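Long-range contacts in putative trimethylamine methyltransferase (Rhizobium meliloti, PDB 4YYC), which probably acts as a methyltransferase of the trimethylamine methyltransferase family: residues 74-79 with 95-100; 164-169 with 491-496; 275-280 with 320-325; 312-317 with 351-356. One frame throughout, in Å; residues are numbered along the deposited sequence.

Contact 1 (74-79 with 95-100); sequences GIEFRD and RGQRVH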
# COMPACT_ATOMS: atom_id res chain seq x y z
N GLY A 74 -23.17 21.62 -18.02
CA GLY A 74 -22.30 22.77 -17.95
C GLY A 74 -21.62 22.91 -16.60
O GLY A 74 -21.81 22.11 -15.70
N ILE A 75 -20.78 23.93 -16.52
CA ILE A 75 -20.02 24.23 -15.30
C ILE A 75 -20.26 25.70 -14.96
O ILE A 75 -20.20 26.55 -15.83
CB ILE A 75 -18.53 24.01 -15.56
CG1 ILE A 75 -18.25 22.57 -16.04
CG2 ILE A 75 -17.71 24.36 -14.32
CD1 ILE A 75 -18.45 21.47 -15.02
N GLU A 76 -20.55 25.97 -13.71
CA GLU A 76 -20.70 27.37 -13.27
C GLU A 76 -19.35 28.07 -13.12
O GLU A 76 -18.44 27.52 -12.52
CB GLU A 76 -21.42 27.42 -11.92
CG GLU A 76 -22.83 26.84 -11.93
CD GLU A 76 -23.89 27.90 -12.09
OE1 GLU A 76 -23.94 28.82 -11.25
OE2 GLU A 76 -24.66 27.84 -13.07
N PHE A 77 -19.24 29.28 -13.66
CA PHE A 77 -18.11 30.15 -13.42
C PHE A 77 -18.75 31.33 -12.74
O PHE A 77 -19.37 32.16 -13.38
CB PHE A 77 -17.40 30.51 -14.74
CG PHE A 77 -16.47 29.42 -15.22
CD1 PHE A 77 -16.97 28.21 -15.72
CD2 PHE A 77 -15.10 29.58 -15.12
CE1 PHE A 77 -16.09 27.20 -16.08
CE2 PHE A 77 -14.22 28.57 -15.49
CZ PHE A 77 -14.72 27.38 -15.96
N ARG A 78 -18.64 31.39 -11.41
CA ARG A 78 -19.44 32.34 -10.63
C ARG A 78 -18.73 33.63 -10.26
O ARG A 78 -17.56 33.61 -9.95
CB ARG A 78 -19.96 31.68 -9.37
CG ARG A 78 -20.90 30.57 -9.70
CD ARG A 78 -21.50 29.96 -8.45
NE ARG A 78 -22.58 29.01 -8.78
CZ ARG A 78 -23.19 28.24 -7.87
NH1 ARG A 78 -22.81 28.29 -6.60
NH2 ARG A 78 -24.16 27.41 -8.23
N ASP A 79 -19.47 34.72 -10.32
CA ASP A 79 -19.04 36.03 -9.87
C ASP A 79 -17.77 36.49 -10.58
O ASP A 79 -16.96 37.18 -9.97
CB ASP A 79 -18.89 36.02 -8.31
CG ASP A 79 -20.17 35.60 -7.61
OD1 ASP A 79 -21.17 36.25 -7.83
OD2 ASP A 79 -20.18 34.57 -6.91
N ARG A 95 -25.12 30.69 -20.23
CA ARG A 95 -26.51 30.86 -19.80
C ARG A 95 -26.47 31.28 -18.34
O ARG A 95 -26.26 30.45 -17.45
CB ARG A 95 -27.28 29.56 -19.98
CG ARG A 95 -27.27 29.03 -21.40
CD ARG A 95 -28.14 27.78 -21.54
NE ARG A 95 -27.70 26.99 -22.69
CZ ARG A 95 -27.81 25.67 -22.83
NH1 ARG A 95 -28.40 24.89 -21.91
NH2 ARG A 95 -27.30 25.09 -23.92
N GLY A 96 -26.63 32.58 -18.09
CA GLY A 96 -26.35 33.12 -16.74
C GLY A 96 -24.88 32.93 -16.40
O GLY A 96 -24.01 33.42 -17.12
N GLN A 97 -24.62 32.19 -15.33
CA GLN A 97 -23.25 31.87 -14.93
C GLN A 97 -22.89 30.46 -15.30
O GLN A 97 -21.80 30.01 -14.94
CB GLN A 97 -23.09 32.08 -13.43
CG GLN A 97 -23.41 33.50 -13.04
CD GLN A 97 -22.93 33.81 -11.65
OE1 GLN A 97 -22.07 34.65 -11.46
NE2 GLN A 97 -23.46 33.09 -10.67
N ARG A 98 -23.75 29.76 -16.05
CA ARG A 98 -23.47 28.37 -16.44
C ARG A 98 -22.85 28.37 -17.83
O ARG A 98 -23.43 28.91 -18.77
CB ARG A 98 -24.76 27.57 -16.49
CG ARG A 98 -24.58 26.07 -16.68
CD ARG A 98 -24.04 25.39 -15.45
NE ARG A 98 -25.01 25.46 -14.36
CZ ARG A 98 -26.09 24.70 -14.23
NH1 ARG A 98 -26.39 23.71 -15.10
NH2 ARG A 98 -26.89 24.92 -13.18
N VAL A 99 -21.68 27.75 -17.96
CA VAL A 99 -21.03 27.61 -19.24
C VAL A 99 -21.27 26.21 -19.81
O VAL A 99 -20.91 25.24 -19.17
CB VAL A 99 -19.53 27.87 -19.13
CG1 VAL A 99 -18.91 27.84 -20.51
CG2 VAL A 99 -19.28 29.22 -18.47
N HIS A 100 -21.91 26.14 -20.99
CA HIS A 100 -22.14 24.89 -21.70
C HIS A 100 -21.11 24.77 -22.83
O HIS A 100 -20.95 25.69 -23.64
CB HIS A 100 -23.57 24.84 -22.26
CG HIS A 100 -24.62 24.84 -21.19
ND1 HIS A 100 -25.23 23.68 -20.75
CD2 HIS A 100 -25.14 25.85 -20.45
CE1 HIS A 100 -26.10 23.98 -19.80
NE2 HIS A 100 -26.08 25.29 -19.61
O HOH W 1 -25.65 30.83 -10.83
O HOH W 2 -19.53 34.74 -13.59
O HOH W 3 -23.03 33.63 -7.99
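Phe-77 packs on Val-99 at the buried face of a short antiparallel strand pair, while Glu-76 and Arg-98 meet on the other face. The buried side is tight. Phe-77 CD1 lies 3.7 Å from Val-99 CG2. Helix 81-90 closes over both: Leu-84 touches each side chain, and Trp-87 meets the Phe-77 ring edge-to-face. Ile-75 and Val-99 form the hydrogen-bonded pair, with Ile-75 N to Val-99 O at 3.0 Å and Val-99 N to Ile-75 O at 2.9 Å.

The backbone is also tight beside Arg-98. Gly-74 CA sits 3.1 Å from Val-99 O, and a CB on Gly-74 would run into that oxygen and into Arg-98 CG.

The opposite face is more open and polar. Arg-98 NE bonds Glu-76 OE2 at 2.7 Å, and the third torsion of Arg-98 (chi3 66°) turns NE back to reach it. The carboxylate and guanidinium planes are 72° apart. Glu-76 OE1 accepts from Arg-78 NE at 2.8 Å on its anti lone pair. The carboxylate is thus gripped by two arginines, which probably stabilise its negative charge. Pro-441 of the second subunit packs on Glu-76 and Arg-98. Gln-97 reaches across to Asp-79 at the partly exposed end of the contact. Its OE1 accepts a nearly straight bond (175°) from Asp-79 N at 2.8 Å, with the donor above the amide plane. Its NE2 donates to two waters, and one of these donates in turn to Glu-76 OE1.

Arg-95 to Arg-98 form a type II' turn. It closes a beta hairpin of strands 93-95 and 98-100, which joins 75-77 in a small mixed sheet.

Contact 2 (164-169 with 491-496); sequences FVKLAY and SWLEHY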
# COMPACT_ATOMS: atom_id res chain seq x y z
N PHE A 164 7.67 23.49 10.02
CA PHE A 164 7.32 22.58 8.92
C PHE A 164 8.14 22.87 7.68
O PHE A 164 8.54 21.93 7.01
CB PHE A 164 5.83 22.54 8.62
CG PHE A 164 5.03 21.72 9.64
CD1 PHE A 164 5.09 20.33 9.63
CD2 PHE A 164 4.18 22.34 10.56
CE1 PHE A 164 4.36 19.58 10.55
CE2 PHE A 164 3.46 21.58 11.51
CZ PHE A 164 3.59 20.21 11.51
N VAL A 165 8.39 24.15 7.39
CA VAL A 165 9.27 24.47 6.30
C VAL A 165 10.67 23.89 6.54
O VAL A 165 11.28 23.31 5.63
CB VAL A 165 9.31 25.96 5.98
CG1 VAL A 165 10.33 26.25 4.91
CG2 VAL A 165 7.94 26.40 5.49
N LYS A 166 11.18 24.05 7.75
CA LYS A 166 12.47 23.49 8.12
C LYS A 166 12.52 21.97 7.95
O LYS A 166 13.46 21.42 7.39
CB LYS A 166 12.86 23.88 9.55
CG LYS A 166 13.07 25.38 9.78
CD LYS A 166 13.35 25.64 11.25
CE LYS A 166 13.69 27.08 11.50
NZ LYS A 166 13.88 27.43 12.93
N LEU A 167 11.48 21.27 8.46
CA LEU A 167 11.46 19.82 8.36
C LEU A 167 11.35 19.34 6.93
O LEU A 167 11.97 18.33 6.55
CB LEU A 167 10.30 19.26 9.19
CG LEU A 167 10.41 19.45 10.72
CD1 LEU A 167 9.12 18.94 11.33
CD2 LEU A 167 11.58 18.74 11.34
N ALA A 168 10.60 20.08 6.11
CA ALA A 168 10.51 19.77 4.70
C ALA A 168 11.84 19.99 3.96
O ALA A 168 12.19 19.21 3.07
CB ALA A 168 9.42 20.60 4.03
N TYR A 169 12.57 21.04 4.35
CA TYR A 169 13.90 21.30 3.80
C TYR A 169 14.85 20.14 4.11
O TYR A 169 15.63 19.72 3.27
CB TYR A 169 14.43 22.64 4.34
CG TYR A 169 15.87 22.88 4.03
CD1 TYR A 169 16.26 23.23 2.75
CD2 TYR A 169 16.86 22.70 5.00
CE1 TYR A 169 17.59 23.49 2.45
CE2 TYR A 169 18.19 22.94 4.71
CZ TYR A 169 18.54 23.33 3.44
OH TYR A 169 19.85 23.55 3.12
N SER A 491 15.51 16.64 17.17
CA SER A 491 16.88 16.58 16.80
C SER A 491 17.14 17.32 15.50
O SER A 491 18.09 18.11 15.40
CB SER A 491 17.34 15.13 16.66
OG SER A 491 18.75 15.13 16.46
N TRP A 492 16.29 17.07 14.51
CA TRP A 492 16.42 17.77 13.23
C TRP A 492 16.31 19.28 13.42
O TRP A 492 17.10 20.05 12.84
CB TRP A 492 15.37 17.30 12.23
CG TRP A 492 15.62 16.00 11.57
CD1 TRP A 492 16.48 15.01 11.95
CD2 TRP A 492 14.94 15.52 10.41
NE1 TRP A 492 16.36 13.92 11.09
CE2 TRP A 492 15.43 14.23 10.13
CE3 TRP A 492 13.97 16.07 9.56
CZ2 TRP A 492 14.98 13.49 9.04
CZ3 TRP A 492 13.52 15.32 8.50
CH2 TRP A 492 14.03 14.06 8.25
N LEU A 493 15.36 19.72 14.23
CA LEU A 493 15.13 21.16 14.39
C LEU A 493 16.30 21.81 15.14
O LEU A 493 16.67 22.96 14.84
CB LEU A 493 13.82 21.43 15.07
CG LEU A 493 12.59 21.21 14.20
CD1 LEU A 493 11.35 21.26 15.08
CD2 LEU A 493 12.48 22.23 13.07
N GLU A 494 16.90 21.07 16.06
CA GLU A 494 18.11 21.55 16.75
C GLU A 494 19.30 21.70 15.84
O GLU A 494 20.08 22.64 16.02
CB GLU A 494 18.47 20.64 17.94
CG GLU A 494 17.54 20.87 19.08
N HIS A 495 19.45 20.81 14.86
CA HIS A 495 20.59 20.84 13.96
C HIS A 495 20.43 21.60 12.68
O HIS A 495 21.40 21.82 11.98
CB HIS A 495 21.09 19.42 13.74
CG HIS A 495 21.65 18.85 15.01
ND1 HIS A 495 20.89 18.07 15.87
CD2 HIS A 495 22.83 19.06 15.64
CE1 HIS A 495 21.62 17.76 16.93
NE2 HIS A 495 22.80 18.34 16.81
N TYR A 496 19.21 22.05 12.42
CA TYR A 496 18.91 22.82 11.22
C TYR A 496 19.81 24.03 11.03
O TYR A 496 20.11 24.75 11.99
CB TYR A 496 17.45 23.28 11.31
CG TYR A 496 17.07 24.25 10.24
CD1 TYR A 496 16.64 23.82 9.01
CD2 TYR A 496 17.10 25.62 10.48
CE1 TYR A 496 16.26 24.73 8.02
CE2 TYR A 496 16.74 26.52 9.51
CZ TYR A 496 16.31 26.07 8.28
OH TYR A 496 15.94 26.97 7.31
O HOH W 4 15.18 25.19 14.35
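Segments 164-169 and 491-495, of helices 158-170 and 481-495, cross nearly at right angles, with Lys-166 laid over the ring of Tyr-496. The axes of the two segments are 92° apart. This is an apolar helix contact between regions far apart in sequence, and its one polar link runs through a water.

Tyr-496 is the first residue after helix 481-495. Lys-166 CG sits over the centre of its ring, 3.7 Å from the centroid of Tyr-496 and 12° off the normal. This is a CH-pi contact. The lysine chain is extended and continues across the same ring, with Lys-166 CE 3.7 Å from Tyr-496 CE2. Beyond the ring, Lys-166 NZ donates to a water at 3.0 Å. That water donates to Leu-493 O at 2.7 Å.

Tyr-169 CD2 meets Tyr-496 CE1 at 3.7 Å, with the ring planes 81° apart. The hydroxyl of Tyr-496 bonds Tyr-203 O. An alanine at Tyr-496 would probably leave Tyr-203 O without this partner and open a gap beside Lys-166 and Tyr-169.

Leu-167 packs on the other helix through one methyl. Its CD2 lies 4.0 Å from Trp-492 CE3, and the same Leu-167 CD2 lies 3.9 Å from Leu-493 CG. Leu-167 O lies at the edge of the indole.

Helix 404-420 completes the group. Its Tyr-404 and Phe-407 touch Leu-167, and its Met-408 and Gln-411 touch Trp-492. The result is near-orthogonal helix-helix packing, with helix 404-420 against Leu-167 and Trp-492.

Contact 3 (275-280 with 320-325); sequences FILSGA and ASISMQ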
# COMPACT_ATOMS: atom_id res chain seq x y z
N PHE A 275 -12.55 19.03 -5.47
CA PHE A 275 -12.46 18.71 -4.05
C PHE A 275 -13.68 17.89 -3.69
O PHE A 275 -14.78 18.44 -3.52
CB PHE A 275 -12.40 19.99 -3.23
CG PHE A 275 -12.16 19.75 -1.77
CD1 PHE A 275 -10.86 19.60 -1.29
CD2 PHE A 275 -13.21 19.61 -0.89
CE1 PHE A 275 -10.61 19.34 0.05
CE2 PHE A 275 -12.99 19.35 0.47
CZ PHE A 275 -11.69 19.22 0.92
N ILE A 276 -13.49 16.58 -3.62
CA ILE A 276 -14.60 15.67 -3.63
C ILE A 276 -14.57 14.65 -2.50
O ILE A 276 -13.54 14.04 -2.22
CB ILE A 276 -14.67 14.97 -4.97
CG1 ILE A 276 -15.26 15.97 -5.98
CG2 ILE A 276 -15.49 13.69 -4.97
CD1 ILE A 276 -15.04 15.48 -7.37
N LEU A 277 -15.71 14.55 -1.82
CA LEU A 277 -16.05 13.40 -1.02
C LEU A 277 -17.16 12.67 -1.79
O LEU A 277 -18.27 13.20 -1.95
CB LEU A 277 -16.56 13.82 0.34
CG LEU A 277 -15.54 14.63 1.17
CD1 LEU A 277 -16.20 15.00 2.49
CD2 LEU A 277 -14.29 13.79 1.40
N SER A 278 -16.87 11.47 -2.26
CA SER A 278 -17.83 10.74 -3.09
C SER A 278 -19.07 10.43 -2.28
O SER A 278 -18.97 10.02 -1.13
CB SER A 278 -17.23 9.45 -3.63
OG SER A 278 -16.26 9.72 -4.62
N GLY A 279 -20.25 10.65 -2.89
CA GLY A 279 -21.51 10.58 -2.15
C GLY A 279 -22.01 11.92 -1.65
O GLY A 279 -23.19 12.07 -1.30
N ALA A 280 -21.14 12.91 -1.56
CA ALA A 280 -21.54 14.24 -1.09
C ALA A 280 -21.32 15.26 -2.19
O ALA A 280 -22.29 15.89 -2.65
CB ALA A 280 -20.79 14.60 0.18
N ALA A 320 -11.93 11.61 -1.64
CA ALA A 320 -12.11 10.73 -0.51
C ALA A 320 -13.54 10.23 -0.51
O ALA A 320 -14.33 10.56 -1.43
CB ALA A 320 -11.74 11.48 0.75
N SER A 321 -13.88 9.39 0.45
CA SER A 321 -15.25 8.88 0.57
C SER A 321 -15.93 9.49 1.78
O SER A 321 -15.35 10.35 2.48
CB SER A 321 -15.24 7.34 0.61
OG SER A 321 -14.19 6.86 1.40
N ILE A 322 -17.17 9.08 2.01
CA ILE A 322 -17.89 9.46 3.23
C ILE A 322 -18.36 8.21 3.95
O ILE A 322 -18.51 7.17 3.33
CB ILE A 322 -19.10 10.38 3.01
CG1 ILE A 322 -20.10 9.76 2.04
CG2 ILE A 322 -18.65 11.73 2.51
CD1 ILE A 322 -21.34 10.59 1.89
N SER A 323 -18.54 8.33 5.25
CA SER A 323 -19.13 7.26 6.05
C SER A 323 -20.65 7.33 5.80
O SER A 323 -21.27 8.36 6.03
CB SER A 323 -18.81 7.46 7.55
N MSE A 324 -21.21 6.22 5.29
CA MSE A 324 -22.65 6.09 5.05
C MSE A 324 -23.43 6.21 6.37
O MSE A 324 -24.57 6.65 6.37
CB MSE A 324 -22.96 4.77 4.33
N GLN A 325 -22.80 5.80 7.48
CA GLN A 325 -23.40 5.97 8.82
C GLN A 325 -23.40 7.44 9.23
O GLN A 325 -24.46 8.02 9.50
CB GLN A 325 -22.67 5.11 9.87
O HOH W 5 -13.57 9.28 -3.98
O HOH W 6 -18.48 7.21 -0.26
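Leu-277 meets Ala-320 and Ile-322 at the apolar centre of this contact between neighbouring parallel strands. The strands belong to a beta-alpha-beta unit: strand 269-277, helix 286-307 and strand 313-322. Such units build the TIM barrel, and the parallel strands here are consistent with that fold.

Leu-277 CD2 lies 3.5 Å from Ala-320 CB. Leu-277 CB lies 3.7 Å from Ile-322 CG2. The two larger side chains cross obliquely, and Ala-280 CB approaches the same Ile-322 methyl more loosely. Ile-322 has CG1 between its backbone N and carbonyl carbon (chi1 56°), a crowded position. That puts Ile-322 CG1 3.4 Å from Ser-278 O. From there CD1 runs on to the loop, where Ile-322 CD1 is 3.8 Å from Gly-279 C. A CB on Gly-279 would be tight against this methyl. Leu-446 of the second subunit packs on both Ala-280 and Ile-322. An alanine in place of Ile-322 would probably open a gap where CG2 now meets Leu-277 CB and CD1 meets Gly-279 C.

The backbone supplies the polar edge. Leu-277 pairs with Ala-320, and the segment axes lie 39° apart. Ala-320 N donates to Ile-276 O at 3.0 Å, and Ser-278 N donates to Ala-320 O at 2.8 Å. A water also donates to Ala-320 O. Ser-321 points away from segment 275-280, and its OG bonds Thr-330 OG1 and Thr-333 OG1. After Ser-278 the connection becomes indirect. One water donates to Ser-278 O at 3.0 Å and accepts from Ile-322 N at 3.2 Å.

Contact 4 (312-317 with 351-356); sequences PVLFGT and GLPFRT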
# COMPACT_ATOMS: atom_id res chain seq x y z
N PRO A 312 1.25 26.87 -17.56
CA PRO A 312 1.32 25.49 -17.06
C PRO A 312 0.13 25.13 -16.15
O PRO A 312 -0.34 25.93 -15.31
CB PRO A 312 2.65 25.42 -16.30
CG PRO A 312 3.05 26.81 -16.08
CD PRO A 312 2.35 27.69 -17.05
N VAL A 313 -0.42 23.93 -16.36
CA VAL A 313 -1.62 23.56 -15.63
C VAL A 313 -1.63 22.04 -15.37
O VAL A 313 -1.26 21.25 -16.24
CB VAL A 313 -2.92 24.02 -16.36
CG1 VAL A 313 -3.06 23.47 -17.75
CG2 VAL A 313 -4.17 23.69 -15.54
N LEU A 314 -2.04 21.65 -14.17
CA LEU A 314 -2.12 20.26 -13.78
C LEU A 314 -3.57 19.80 -13.64
O LEU A 314 -4.44 20.58 -13.22
CB LEU A 314 -1.41 20.00 -12.43
CG LEU A 314 0.10 20.14 -12.41
CD1 LEU A 314 0.55 21.58 -12.40
CD2 LEU A 314 0.66 19.35 -11.23
N PHE A 315 -3.80 18.52 -13.95
CA PHE A 315 -5.02 17.81 -13.63
C PHE A 315 -4.86 17.34 -12.17
O PHE A 315 -4.07 16.43 -11.88
CB PHE A 315 -5.10 16.61 -14.60
CG PHE A 315 -6.35 15.75 -14.54
CD1 PHE A 315 -6.84 15.24 -13.38
CD2 PHE A 315 -6.97 15.38 -15.71
CE1 PHE A 315 -7.94 14.43 -13.37
CE2 PHE A 315 -8.05 14.52 -15.73
CZ PHE A 315 -8.55 14.06 -14.55
N GLY A 316 -5.63 17.95 -11.27
CA GLY A 316 -5.61 17.60 -9.84
C GLY A 316 -6.84 16.83 -9.48
O GLY A 316 -7.83 16.82 -10.21
N THR A 317 -6.79 16.13 -8.36
CA THR A 317 -7.95 15.49 -7.81
C THR A 317 -7.68 15.41 -6.27
O THR A 317 -6.67 14.84 -5.88
CB THR A 317 -8.12 14.07 -8.40
OG1 THR A 317 -8.59 14.15 -9.77
CG2 THR A 317 -9.10 13.24 -7.64
N GLY A 351 -3.08 14.75 -21.45
CA GLY A 351 -1.79 15.36 -21.62
C GLY A 351 -1.37 16.38 -20.57
O GLY A 351 -0.61 17.28 -20.88
N LEU A 352 -1.92 16.28 -19.36
CA LEU A 352 -1.56 17.17 -18.27
C LEU A 352 -0.88 16.42 -17.16
O LEU A 352 -1.28 15.29 -16.82
CB LEU A 352 -2.80 17.87 -17.68
CG LEU A 352 -3.65 18.69 -18.66
CD1 LEU A 352 -4.83 19.30 -17.92
CD2 LEU A 352 -2.82 19.71 -19.38
N PRO A 353 0.14 17.04 -16.54
CA PRO A 353 0.65 16.43 -15.30
C PRO A 353 -0.45 16.27 -14.24
O PRO A 353 -1.38 17.04 -14.20
CB PRO A 353 1.73 17.42 -14.83
CG PRO A 353 2.02 18.26 -16.00
CD PRO A 353 0.76 18.35 -16.80
N PHE A 354 -0.32 15.23 -13.42
CA PHE A 354 -1.39 14.75 -12.56
C PHE A 354 -0.99 14.92 -11.08
O PHE A 354 0.13 14.61 -10.68
CB PHE A 354 -1.63 13.26 -12.89
CG PHE A 354 -2.68 12.63 -12.07
CD1 PHE A 354 -3.96 13.10 -12.09
CD2 PHE A 354 -2.37 11.55 -11.27
CE1 PHE A 354 -4.95 12.52 -11.30
CE2 PHE A 354 -3.33 10.96 -10.48
CZ PHE A 354 -4.64 11.43 -10.52
N ARG A 355 -1.96 15.37 -10.28
CA ARG A 355 -1.84 15.49 -8.83
C ARG A 355 -3.00 14.76 -8.19
O ARG A 355 -4.14 14.90 -8.60
CB ARG A 355 -1.90 16.97 -8.38
CG ARG A 355 -2.06 17.22 -6.88
CD ARG A 355 -3.50 17.44 -6.49
NE ARG A 355 -3.75 17.20 -5.08
CZ ARG A 355 -4.67 17.81 -4.35
NH1 ARG A 355 -5.37 18.84 -4.79
NH2 ARG A 355 -4.86 17.41 -3.10
N THR A 356 -2.70 13.94 -7.19
CA THR A 356 -3.70 13.26 -6.36
C THR A 356 -2.97 12.66 -5.15
O THR A 356 -1.77 12.77 -5.02
CB THR A 356 -4.49 12.11 -7.09
OG1 THR A 356 -5.70 11.82 -6.35
CG2 THR A 356 -3.69 10.84 -7.20
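Phe-315 and Phe-354 pair in parallel, and the touching parts of the two segments run 33° apart. Phe-315 N donates to Pro-353 O at 2.8 Å, and Arg-355 N donates to Phe-315 O at 2.9 Å. A weak bond from Thr-317 N to Arg-355 O follows.

Both phenylalanine rings lie on one face of the sheet. They form an offset edge-to-face pair. The edge of Phe-354 points toward the face of Phe-315, and the planes are 66° apart. Their CD1 atoms are 3.8 Å apart, and Phe-354 CD1 also lies 3.3 Å from Phe-315 O. Toward the start of the pairing, Leu-314 CG meets Pro-353 CB at 4.0 Å. Val-313 CG1 lies 4.1 Å from Leu-352 CD2. On the other face, Arg-355 passes Gly-316, with Arg-355 CD 4.0 Å from Gly-316 CA. Arg-355 NH2 bonds an unknown ligand, and Arg-355 NH1 bonds Ser-273 OG weakly.

Helices cover the phenylalanine face. Val-297 of helix 286-307 touches Phe-315, and Ala-343, Ala-344 and Ala-347 of helix 334-350 touch Phe-354. Strand 269-277 flanks strand 313-322, with backbone bonds from Leu-314 to Cys-270 and Val-272.

In the fold
Contacts 3 and 4 both use strand 313-322, which pairs with 269-277 in one and 354-355 in the other. They lie about 22 Å apart between centres. Contact 4 reaches the unknown ligand through the side chain of Arg-355, about 3 Å from it. The side chain of Ile-276 in contact 3 stays about 9 Å away. The ligand probably came from the crystallisation liquor, so it does not identify a substrate. Contact 1 belongs to a separate small sheet, with its centre about 25 Å from that of contact 3. Both of these touch the second subunit. Contact 2 lies on the opposite side of the chain's centre from contact 1, about 45 Å away between centres.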